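Side-chain contacts in antibiotic biosynthesis monooxygenase (Shewanella loihica, PDB 2RIL), which probably acts as a monooxygenase of the antibiotic biosynthesis monooxygenase family: residues K18-A21 with A22-Y25; Y25-A28 with H29-F32; A66-Y69 with Q70-K74. All coordinates share one frame; numbering follows the deposited sequence. Where two conformers were deposited one is given.

Interaction 1. Residues K18-A21 with A22-Y25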
ATOM      1  N   LYS A  18      18.225  -3.322  -9.299  1.00 16.16           N
ATOM      2  CA  LYS A  18      17.360  -3.914 -10.326  1.00 16.77           C
ATOM      3  C   LYS A  18      15.955  -3.283 -10.433  1.00 14.99           C
ATOM      4  O   LYS A  18      15.009  -3.949 -10.885  1.00 15.14           O
ATOM      5  CB  LYS A  18      17.167  -5.403 -10.116  1.00 18.41           C
ATOM      6  CG  LYS A  18      18.458  -6.190  -9.944  1.00 22.88           C
ATOM      7  CD  LYS A  18      19.385  -6.050 -11.107  1.00 28.55           C
ATOM      8  CE  LYS A  18      19.161  -7.164 -12.085  1.00 31.65           C
ATOM      9  NZ  LYS A  18      20.083  -7.035 -13.233  1.00 35.12           N
ATOM     10  N   LEU A  19      15.833  -2.019 -10.058  1.00 13.92           N
ATOM     11  CA  LEU A  19      14.522  -1.375 -10.072  1.00 13.98           C
ATOM     12  C   LEU A  19      13.888  -1.343 -11.463  1.00 12.32           C
ATOM     13  O   LEU A  19      12.728  -1.695 -11.633  1.00 11.28           O
ATOM     14  CB  LEU A  19      14.618   0.020  -9.505  1.00 14.04           C
ATOM     15  CG  LEU A  19      13.324   0.833  -9.462  1.00 15.57           C
ATOM     16  CD1 LEU A  19      12.283   0.129  -8.570  1.00 17.49           C
ATOM     17  CD2 LEU A  19      13.629   2.255  -8.976  1.00 17.11           C
ATOM     18  N   GLU A  20      14.661  -0.970 -12.484  1.00 11.82           N
ATOM     19  CA  GLU A  20      14.037  -0.846 -13.799  1.00 11.57           C
ATOM     20  C   GLU A  20      13.559  -2.192 -14.315  1.00 11.31           C
ATOM     21  O   GLU A  20      12.494  -2.292 -14.924  1.00 11.17           O
ATOM     22  CB  GLU A  20      14.967  -0.159 -14.819  1.00 11.90           C
ATOM     23  CG  GLU A  20      14.311   0.083 -16.173  1.00 12.42           C
ATOM     24  CD  GLU A  20      13.167   1.084 -16.172  1.00 14.05           C
ATOM     25  OE1 GLU A  20      13.119   1.931 -15.286  1.00 12.93           O
ATOM     26  OE2 GLU A  20      12.273   1.050 -17.074  1.00 14.49           O
ATOM     27  N   ALA A  21      14.357  -3.241 -14.117  1.00 12.05           N
ATOM     28  CA  ALA A  21      13.949  -4.557 -14.513  1.00 11.61           C
ATOM     29  C   ALA A  21      12.661  -4.964 -13.795  1.00 11.94           C
ATOM     30  O   ALA A  21      11.781  -5.585 -14.380  1.00 13.00           O
ATOM     31  CB  ALA A  21      15.064  -5.594 -14.234  1.00 13.47           C
ATOM     32  N   ALA A  22      12.568  -4.631 -12.515  1.00 11.77           N
ATOM     33  CA  ALA A  22      11.356  -4.959 -11.731  1.00 11.86           C
ATOM     34  C   ALA A  22      10.147  -4.212 -12.271  1.00 11.01           C
ATOM     35  O   ALA A  22       9.064  -4.801 -12.394  1.00 11.42           O
ATOM     36  CB  ALA A  22      11.575  -4.611 -10.262  1.00 12.75           C
ATOM     37  N   ILE A  23      10.308  -2.916 -12.574  1.00 10.04           N
ATOM     38  CA  ILE A  23       9.215  -2.141 -13.215  1.00  8.80           C
ATOM     39  C   ILE A  23       8.735  -2.789 -14.490  1.00  8.93           C
ATOM     40  O   ILE A  23       7.545  -2.959 -14.696  1.00  9.16           O
ATOM     41  CB  ILE A  23       9.593  -0.647 -13.451  1.00  8.45           C
ATOM     42  CG1 ILE A  23       9.846   0.074 -12.112  1.00  9.61           C
ATOM     43  CG2 ILE A  23       8.514   0.086 -14.262  1.00 10.09           C
ATOM     44  CD1 ILE A  23      10.574   1.441 -12.296  1.00  9.67           C
ATOM     45  N   GLU A  24       9.673  -3.194 -15.335  1.00 10.39           N
ATOM     46  CA  GLU A  24       9.305  -3.712 -16.644  1.00 12.11           C
ATOM     47  C   GLU A  24       8.611  -5.086 -16.520  1.00 12.75           C
ATOM     48  O   GLU A  24       7.670  -5.373 -17.250  1.00 13.60           O
ATOM     49  CB  GLU A  24      10.555  -3.700 -17.562  1.00 12.91           C
ATOM     50  CG  GLU A  24      10.935  -2.258 -17.892  1.00 13.87           C
ATOM     51  CD  GLU A  24      12.219  -2.049 -18.682  1.00 15.73           C
ATOM     52  OE1 GLU A  24      12.727  -3.003 -19.279  1.00 18.34           O
ATOM     53  OE2 GLU A  24      12.697  -0.875 -18.720  1.00 17.17           O
ATOM     54  N   TYR A  25       9.045  -5.896 -15.555  1.00 14.71           N
ATOM     55  CA  TYR A  25       8.357  -7.154 -15.207  1.00 14.73           C
ATOM     56  C   TYR A  25       6.929  -6.851 -14.763  1.00 13.62           C
ATOM     57  O   TYR A  25       5.966  -7.453 -15.241  1.00 13.45           O
ATOM     58  CB  TYR A  25       9.149  -7.870 -14.081  1.00 17.96           C
ATOM     59  CG  TYR A  25       8.497  -9.087 -13.476  1.00 20.70           C
ATOM     60  CD1 TYR A  25       7.667  -8.989 -12.351  1.00 23.34           C
ATOM     61  CD2 TYR A  25       8.787 -10.333 -13.973  1.00 25.30           C
ATOM     62  CE1 TYR A  25       7.082 -10.143 -11.799  1.00 25.27           C
ATOM     63  CE2 TYR A  25       8.228 -11.472 -13.428  1.00 26.56           C
ATOM     64  CZ  TYR A  25       7.398 -11.374 -12.340  1.00 25.00           C
ATOM     65  OH  TYR A  25       6.863 -12.550 -11.825  1.00 26.82           O
TER
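Ala22, Ile23, Glu24 and Tyr25 each donate their backbone N-H to the carbonyl oxygen four residues earlier, on Lys18, Leu19, Glu20 and Ala21 respectively, which makes this the regular N-terminal two turns of helix 19-33, with Lys18 in the N-cap position. The shortest of these bonds runs from Ile23 N to Leu19 O, 2.9 Å. Two exposed acidic side chains, Glu20 and Glu24, meet across the turn. Glu20 has CG anti to its amide nitrogen (chi1 -176°) and a bend at the next bond (chi2 66°), and this brings its carboxylate forward along the helix. Glu24 instead extends beyond CG and reaches back across Glu20, with Glu24 CG 3.4 Å from Glu20 O. The two carboxylates meet through one oxygen each, Glu20 OE2 and Glu24 OE2 being only 2.6 Å apart, with their planes turned 73° against each other. Such a short separation would be costly between two full negative charges, so one of the acids is probably protonated. The aliphatic part of Glu20 is also close, Glu20 CG lying 3.2 Å from Glu24 OE2. On the adjoining side of the helix, Leu19 CG packs 4.0 Å from Ile23 CD1. The same methyl is 4.0 Å from Glu20 OE1, and Ile23 CG1 rests 3.4 Å from Leu19 O, so the isoleucine side chain spans both apolar and polar atoms of the preceding turn. Ala22 is buried, its CB 3.4 Å from Leu19 O. Leu19 and Ala22 face Leu56 of strand 56-62, while Ala22 also touches Val14 and Leu87. On the side facing the second subunit, Glu20 and Ile23 pack on that chain's Arg98 and Ile97, respectively, so this end of the helix lies between its own sheet and the neighbouring chain.

Interaction 2. Residues Y25-A28 with H29-F32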
ATOM      1  N   TYR A  25       9.045  -5.896 -15.555  1.00 14.71           N
ATOM      2  CA  TYR A  25       8.357  -7.154 -15.207  1.00 14.73           C
ATOM      3  C   TYR A  25       6.929  -6.851 -14.763  1.00 13.62           C
ATOM      4  O   TYR A  25       5.966  -7.453 -15.241  1.00 13.45           O
ATOM      5  CB  TYR A  25       9.149  -7.870 -14.081  1.00 17.96           C
ATOM      6  CG  TYR A  25       8.497  -9.087 -13.476  1.00 20.70           C
ATOM      7  CD1 TYR A  25       7.667  -8.989 -12.351  1.00 23.34           C
ATOM      8  CD2 TYR A  25       8.787 -10.333 -13.973  1.00 25.30           C
ATOM      9  CE1 TYR A  25       7.082 -10.143 -11.799  1.00 25.27           C
ATOM     10  CE2 TYR A  25       8.228 -11.472 -13.428  1.00 26.56           C
ATOM     11  CZ  TYR A  25       7.398 -11.374 -12.340  1.00 25.00           C
ATOM     12  OH  TYR A  25       6.863 -12.550 -11.825  1.00 26.82           O
ATOM     13  N   TRP A  26       6.801  -5.868 -13.883  1.00 12.23           N
ATOM     14  CA  TRP A  26       5.507  -5.478 -13.374  1.00 11.88           C
ATOM     15  C   TRP A  26       4.613  -5.022 -14.532  1.00 10.83           C
ATOM     16  O   TRP A  26       3.444  -5.420 -14.608  1.00 11.37           O
ATOM     17  CB  TRP A  26       5.656  -4.402 -12.303  1.00 10.87           C
ATOM     18  CG  TRP A  26       4.284  -3.969 -11.843  1.00  9.75           C
ATOM     19  CD1 TRP A  26       3.508  -4.545 -10.869  1.00 10.30           C
ATOM     20  CD2 TRP A  26       3.482  -2.924 -12.405  1.00  8.38           C
ATOM     21  NE1 TRP A  26       2.313  -3.891 -10.756  1.00  9.45           N
ATOM     22  CE2 TRP A  26       2.267  -2.891 -11.691  1.00  7.69           C
ATOM     23  CE3 TRP A  26       3.683  -1.995 -13.426  1.00  8.51           C
ATOM     24  CZ2 TRP A  26       1.269  -1.986 -11.988  1.00  8.34           C
ATOM     25  CZ3 TRP A  26       2.684  -1.118 -13.720  1.00  8.73           C
ATOM     26  CH2 TRP A  26       1.495  -1.094 -12.980  1.00  8.49           C
ATOM     27  N   GLU A  27       5.145  -4.212 -15.455  1.00 10.25           N
ATOM     28  CA  GLU A  27       4.364  -3.729 -16.588  1.00 10.49           C
ATOM     29  C   GLU A  27       3.816  -4.832 -17.479  1.00 11.40           C
ATOM     30  O   GLU A  27       2.682  -4.755 -17.925  1.00 10.79           O
ATOM     31  CB  GLU A  27       5.209  -2.798 -17.437  1.00  9.94           C
ATOM     32  CG  GLU A  27       5.517  -1.443 -16.774  1.00  9.89           C
ATOM     33  CD  GLU A  27       6.563  -0.653 -17.513  1.00 10.26           C
ATOM     34  OE1 GLU A  27       7.588  -1.274 -17.915  1.00 10.68           O
ATOM     35  OE2 GLU A  27       6.359   0.591 -17.680  1.00 10.41           O
ATOM     36  N   ALA A  28       4.633  -5.856 -17.723  1.00 11.83           N
ATOM     37  CA  ALA A  28       4.177  -6.993 -18.517  1.00 13.00           C
ATOM     38  C   ALA A  28       2.983  -7.686 -17.862  1.00 12.86           C
ATOM     39  O   ALA A  28       2.025  -8.062 -18.553  1.00 13.96           O
ATOM     40  CB  ALA A  28       5.357  -7.963 -18.763  1.00 13.03           C
ATOM     41  N   HIS A  29       3.040  -7.821 -16.544  1.00 11.94           N
ATOM     42  CA  HIS A  29       1.937  -8.363 -15.785  1.00 12.27           C
ATOM     43  C   HIS A  29       0.705  -7.466 -15.759  1.00 11.58           C
ATOM     44  O   HIS A  29      -0.392  -7.952 -15.924  1.00 11.58           O
ATOM     45  CB  HIS A  29       2.387  -8.763 -14.393  1.00 12.83           C
ATOM     46  CG  HIS A  29       3.292  -9.950 -14.402  1.00 14.19           C
ATOM     47  ND1 HIS A  29       4.583  -9.891 -14.880  1.00 17.80           N
ATOM     48  CD2 HIS A  29       3.096 -11.234 -14.005  1.00 18.77           C
ATOM     49  CE1 HIS A  29       5.142 -11.089 -14.777  1.00 18.62           C
ATOM     50  NE2 HIS A  29       4.252 -11.922 -14.257  1.00 18.46           N
ATOM     51  N   ARG A  30       0.905  -6.165 -15.597  0.50 10.85           N
ATOM     52  CA  ARG A  30      -0.173  -5.204 -15.672  0.50 10.77           C
ATOM     53  C   ARG A  30      -0.895  -5.245 -17.023  0.50 10.77           C
ATOM     54  O   ARG A  30      -2.116  -5.140 -17.082  0.50 11.53           O
ATOM     55  CB  ARG A  30       0.373  -3.814 -15.376  0.50 10.94           C
ATOM     56  CG  ARG A  30      -0.682  -2.751 -15.456  0.50 11.87           C
ATOM     57  CD  ARG A  30      -0.678  -2.032 -16.781  0.50 12.96           C
ATOM     58  NE  ARG A  30       0.098  -0.798 -16.658  0.50 13.63           N
ATOM     59  CZ  ARG A  30       1.262  -0.537 -17.250  0.50 14.09           C
ATOM     60  NH1 ARG A  30       1.867  -1.402 -18.068  0.50 16.38           N
ATOM     61  NH2 ARG A  30       1.827   0.634 -17.034  0.50 13.57           N
ATOM     62  N   ASP A  31      -0.127  -5.370 -18.103  1.00 11.55           N
ATOM     63  CA  ASP A  31      -0.734  -5.470 -19.412  1.00 12.10           C
ATOM     64  C   ASP A  31      -1.654  -6.697 -19.533  1.00 12.17           C
ATOM     65  O   ASP A  31      -2.706  -6.599 -20.153  1.00 14.39           O
ATOM     66  CB  ASP A  31       0.326  -5.461 -20.517  1.00 13.07           C
ATOM     67  CG  ASP A  31       1.078  -4.143 -20.610  1.00 14.86           C
ATOM     68  OD1 ASP A  31       0.644  -3.134 -20.022  1.00 15.85           O
ATOM     69  OD2 ASP A  31       2.135  -4.112 -21.286  1.00 19.31           O
ATOM     70  N   PHE A  32      -1.297  -7.809 -18.917  1.00 12.14           N
ATOM     71  CA  PHE A  32      -2.198  -8.964 -18.893  1.00 10.86           C
ATOM     72  C   PHE A  32      -3.415  -8.686 -18.022  1.00 11.95           C
ATOM     73  O   PHE A  32      -4.541  -8.859 -18.415  1.00 12.05           O
ATOM     74  CB  PHE A  32      -1.482 -10.208 -18.349  1.00 12.73           C
ATOM     75  CG  PHE A  32      -2.367 -11.394 -18.261  1.00 13.80           C
ATOM     76  CD1 PHE A  32      -2.558 -12.227 -19.371  1.00 16.42           C
ATOM     77  CD2 PHE A  32      -3.072 -11.681 -17.095  1.00 14.64           C
ATOM     78  CE1 PHE A  32      -3.420 -13.300 -19.292  1.00 17.01           C
ATOM     79  CE2 PHE A  32      -3.886 -12.777 -17.012  1.00 15.55           C
ATOM     80  CZ  PHE A  32      -4.062 -13.588 -18.115  1.00 16.77           C
TER
HETATM   81  O   HOH W   1       4.045   1.489 -18.574  1.00 15.62           O
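His29 turns back onto Tyr25, one helical turn earlier, and grips it by both carbonyl and ring. Its CB passes 3.5 Å from Trp26 O, and His29 CG lies 3.8 Å from Tyr25 O. Because CG sits beside the backbone N (chi1 -69°), the imidazole reaches back along the helix, and ND1 donates to Tyr25 O at 2.8 Å. That oxygen lies near the imidazole plane, although ND1 approaches from above the carbonyl plane; the same oxygen also accepts the backbone N-H of His29. Further out, His29 CE1 comes over one face of the tyrosine ring, 3.3 Å from Tyr25 CZ, and NE2 ends 3.6 Å from Tyr25 OH. The ring planes are inclined obliquely, at 37°. The ND1 bond thus fixes the imidazole's rotation.

On another side of the helix, Arg30 CB lies over the six-membered ring of Trp26, a CH-pi contact of 3.9 Å to the centroid. In the conformer described, one of two, the arginine bends so that its guanidinium face meets Trp26 CZ3. In this conformer a water joins Arg30 NH2 to Glu27 OE2, whose direct salt-bridge partner is Arg98 of the second subunit, and Arg30 NH2 also pairs with the C-terminal carboxylate of Thr99 there. A helix lying on its sheet and binding the partner's last strand fits the dimeric alpha-beta barrel fold of this family.

Interaction 3. Residues A66-Y69 with Q70-K74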
ATOM      1  N   ALA A  66     -14.126 -11.879  -6.747  1.00  9.35           N
ATOM      2  CA  ALA A  66     -14.239 -12.916  -7.760  1.00  8.79           C
ATOM      3  C   ALA A  66     -13.459 -12.555  -9.008  1.00  7.85           C
ATOM      4  O   ALA A  66     -12.754 -13.391  -9.601  1.00  9.34           O
ATOM      5  CB  ALA A  66     -15.720 -13.140  -8.113  1.00  9.81           C
ATOM      6  N   ASP A  67     -13.624 -11.312  -9.477  1.00  9.17           N
ATOM      7  CA  ASP A  67     -12.893 -10.892 -10.669  1.00  8.75           C
ATOM      8  C   ASP A  67     -11.398 -10.959 -10.501  1.00  8.79           C
ATOM      9  O   ASP A  67     -10.648 -11.453 -11.385  1.00 10.11           O
ATOM     10  CB  ASP A  67     -13.328  -9.527 -11.150  1.00  9.55           C
ATOM     11  CG  ASP A  67     -14.716  -9.506 -11.720  1.00 12.18           C
ATOM     12  OD1 ASP A  67     -15.202 -10.556 -12.104  1.00 14.75           O
ATOM     13  OD2 ASP A  67     -15.335  -8.412 -11.868  1.00 16.52           O
ATOM     14  N   PHE A  68     -10.920 -10.464  -9.373  1.00  9.01           N
ATOM     15  CA  PHE A  68      -9.496 -10.582  -9.137  1.00  8.73           C
ATOM     16  C   PHE A  68      -8.979 -12.028  -9.105  1.00  9.67           C
ATOM     17  O   PHE A  68      -7.964 -12.345  -9.749  1.00  9.93           O
ATOM     18  CB  PHE A  68      -9.110  -9.887  -7.811  1.00  8.79           C
ATOM     19  CG  PHE A  68      -7.680 -10.110  -7.466  1.00  9.50           C
ATOM     20  CD1 PHE A  68      -6.700  -9.358  -8.068  1.00 10.95           C
ATOM     21  CD2 PHE A  68      -7.324 -11.145  -6.632  1.00 10.53           C
ATOM     22  CE1 PHE A  68      -5.358  -9.637  -7.836  1.00 11.84           C
ATOM     23  CE2 PHE A  68      -5.973 -11.418  -6.384  1.00 11.50           C
ATOM     24  CZ  PHE A  68      -5.008 -10.660  -6.997  1.00 12.73           C
ATOM     25  N   TYR A  69      -9.673 -12.897  -8.361  1.00 10.06           N
ATOM     26  CA  TYR A  69      -9.224 -14.285  -8.218  1.00 11.57           C
ATOM     27  C   TYR A  69      -9.234 -15.016  -9.551  1.00 11.95           C
ATOM     28  O   TYR A  69      -8.333 -15.793  -9.831  1.00 12.65           O
ATOM     29  CB  TYR A  69     -10.049 -15.060  -7.203  1.00 13.33           C
ATOM     30  CG  TYR A  69     -10.036 -14.562  -5.806  1.00 16.48           C
ATOM     31  CD1 TYR A  69      -8.873 -14.269  -5.163  1.00 15.77           C
ATOM     32  CD2 TYR A  69     -11.229 -14.508  -5.087  1.00 17.01           C
ATOM     33  CE1 TYR A  69      -8.901 -13.784  -3.814  1.00 16.52           C
ATOM     34  CE2 TYR A  69     -11.253 -14.091  -3.792  1.00 20.00           C
ATOM     35  CZ  TYR A  69     -10.084 -13.743  -3.164  1.00 16.06           C
ATOM     36  OH  TYR A  69     -10.204 -13.335  -1.847  1.00 20.15           O
ATOM     37  N   GLN A  70     -10.265 -14.745 -10.337  0.50 12.46           N
ATOM     38  CA  GLN A  70     -10.404 -15.313 -11.683  0.50 13.32           C
ATOM     39  C   GLN A  70      -9.186 -14.888 -12.582  0.50 12.51           C
ATOM     40  O   GLN A  70      -8.580 -15.714 -13.269  0.50 13.83           O
ATOM     41  CB  GLN A  70     -11.839 -14.959 -12.230  0.50 13.70           C
ATOM     42  CG  GLN A  70     -13.016 -15.755 -11.469  0.50 16.73           C
ATOM     43  CD  GLN A  70     -14.515 -15.242 -11.657  0.50 15.71           C
ATOM     44  OE1 GLN A  70     -14.822 -14.448 -12.551  0.50 19.34           O
ATOM     45  NE2 GLN A  70     -15.430 -15.707 -10.775  0.50 12.63           N
ATOM     46  N   ALA A  71      -8.789 -13.606 -12.496  1.00 12.22           N
ATOM     47  CA  ALA A  71      -7.713 -13.010 -13.274  1.00 11.67           C
ATOM     48  C   ALA A  71      -6.367 -13.571 -12.794  1.00 11.38           C
ATOM     49  O   ALA A  71      -5.489 -13.905 -13.592  1.00 12.04           O
ATOM     50  CB  ALA A  71      -7.726 -11.509 -13.089  1.00 12.64           C
ATOM     51  N   ALA A  72      -6.210 -13.702 -11.474  1.00 11.26           N
ATOM     52  CA  ALA A  72      -4.957 -14.273 -10.909  1.00 12.16           C
ATOM     53  C   ALA A  72      -4.713 -15.735 -11.348  1.00 13.20           C
ATOM     54  O   ALA A  72      -3.566 -16.130 -11.667  1.00 13.84           O
ATOM     55  CB  ALA A  72      -4.949 -14.157  -9.367  1.00 13.57           C
ATOM     56  N   GLN A  73      -5.780 -16.527 -11.397  1.00 13.76           N
ATOM     57  CA  GLN A  73      -5.701 -17.918 -11.873  1.00 14.26           C
ATOM     58  C   GLN A  73      -5.289 -17.939 -13.345  1.00 14.44           C
ATOM     59  O   GLN A  73      -4.382 -18.682 -13.753  1.00 14.65           O
ATOM     60  CB  GLN A  73      -7.045 -18.622 -11.684  1.00 15.92           C
ATOM     61  CG  GLN A  73      -7.007 -20.102 -12.184  1.00 16.51           C
ATOM     62  CD  GLN A  73      -8.323 -20.907 -12.165  1.00 20.86           C
ATOM     63  OE1 GLN A  73      -9.136 -20.773 -11.253  1.00 28.71           O
ATOM     64  NE2 GLN A  73      -8.465 -21.858 -13.136  1.00 27.13           N
ATOM     65  N   LYS A  74      -5.911 -17.075 -14.145  1.00 12.62           N
ATOM     66  CA  LYS A  74      -5.501 -16.967 -15.561  1.00 14.64           C
ATOM     67  C   LYS A  74      -4.052 -16.534 -15.759  1.00 14.58           C
ATOM     68  O   LYS A  74      -3.359 -17.040 -16.657  1.00 13.85           O
ATOM     69  CB  LYS A  74      -6.444 -16.079 -16.367  1.00 14.56           C
ATOM     70  CG  LYS A  74      -7.869 -16.584 -16.475  1.00 16.45           C
ATOM     71  CD  LYS A  74      -8.636 -15.700 -17.447  1.00 19.44           C
ATOM     72  CE  LYS A  74     -10.098 -16.131 -17.590  1.00 23.61           C
ATOM     73  NZ  LYS A  74     -11.068 -15.358 -16.742  1.00 27.07           N
TER
HETATM   74  O   HOH W   2     -17.087 -12.399 -12.054  1.00 18.51           O
HETATM   75  O   HOH W   3     -13.808 -12.750 -14.202  1.00 20.77           O
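Gln70 folds back over Ala66, one turn earlier in helix 65-79. Its first torsion sets CG beside its own backbone N (chi1 -70°) and the chain is extended from there, so the amide runs back along the helix surface. In the conformer described, one of two deposited, Gln70 CG comes within 3.0 Å of Ala66 O, and farther out the amide nitrogen Gln70 NE2 lies 3.7 Å from Ala66 CB. The backbone below is held in the usual way, Gln70 N donating to Ala66 O at 2.9 Å.

The amide oxygen is turned to the side of Asp67, but Gln70 OE1 and Asp67 OD1 stay 3.9 Å apart, their carboxylate and amide planes 67° from parallel. Both are acceptors, and in this conformer a water donating to each bridges them, 2.6 Å from Asp67 OD1 and 3.1 Å from Gln70 OE1. A second water lies 2.6 Å from Gln70 OE1 and may donate to it, though acceptors around it outnumber its protons; its link to Asp67 OD1 is weak.

On the other flank, Phe68 has CG anti to the backbone N and projects its ring outward, slanting slightly toward the C-terminal end, where Phe68 CE2 touches Ala72 CB at 4.2 Å. Backbone bonds from Ala71 to Asp67, Ala72 to Phe68 and Gln73 to Tyr69 continue the helix.

A second shell positions this part of the helix. Ser64 OG accepts the backbone N-H of Asp67, Tyr69 OH is hydrogen-bonded to Glu65, and the Phe68 ring makes an edge-to-face contact with Trp62, at the end of strand 56-62. Phe68 and Tyr69 pack on Leu93 of strand 92-98, whereas Phe68 and Ala71 meet Met33 of helix 19-33, so the apolar side of this part fills the angle between the sheet and the neighbouring helix.

How the interactions relate
Each contact joins successive turns of one helix, so none closes a long loop. From the N terminus, strand 6-12 leads into helix 19-33, where interaction 1 covers the first turns and interaction 2 continues directly from it, with Tyr25 common to both. Two strands, 39-47 and 56-62, intervene before helix 65-79 carries interaction 3. The contacts follow in series, without crossing. Interactions 1 and 3 are about 24 Å apart between centres, on opposite sides of the chain's centre, and interaction 2 lies between, its Phe32 packing against Ala71 and Lys74. Interactions 1 and 2 also face the second subunit; interaction 3 ties the helices together within the chain.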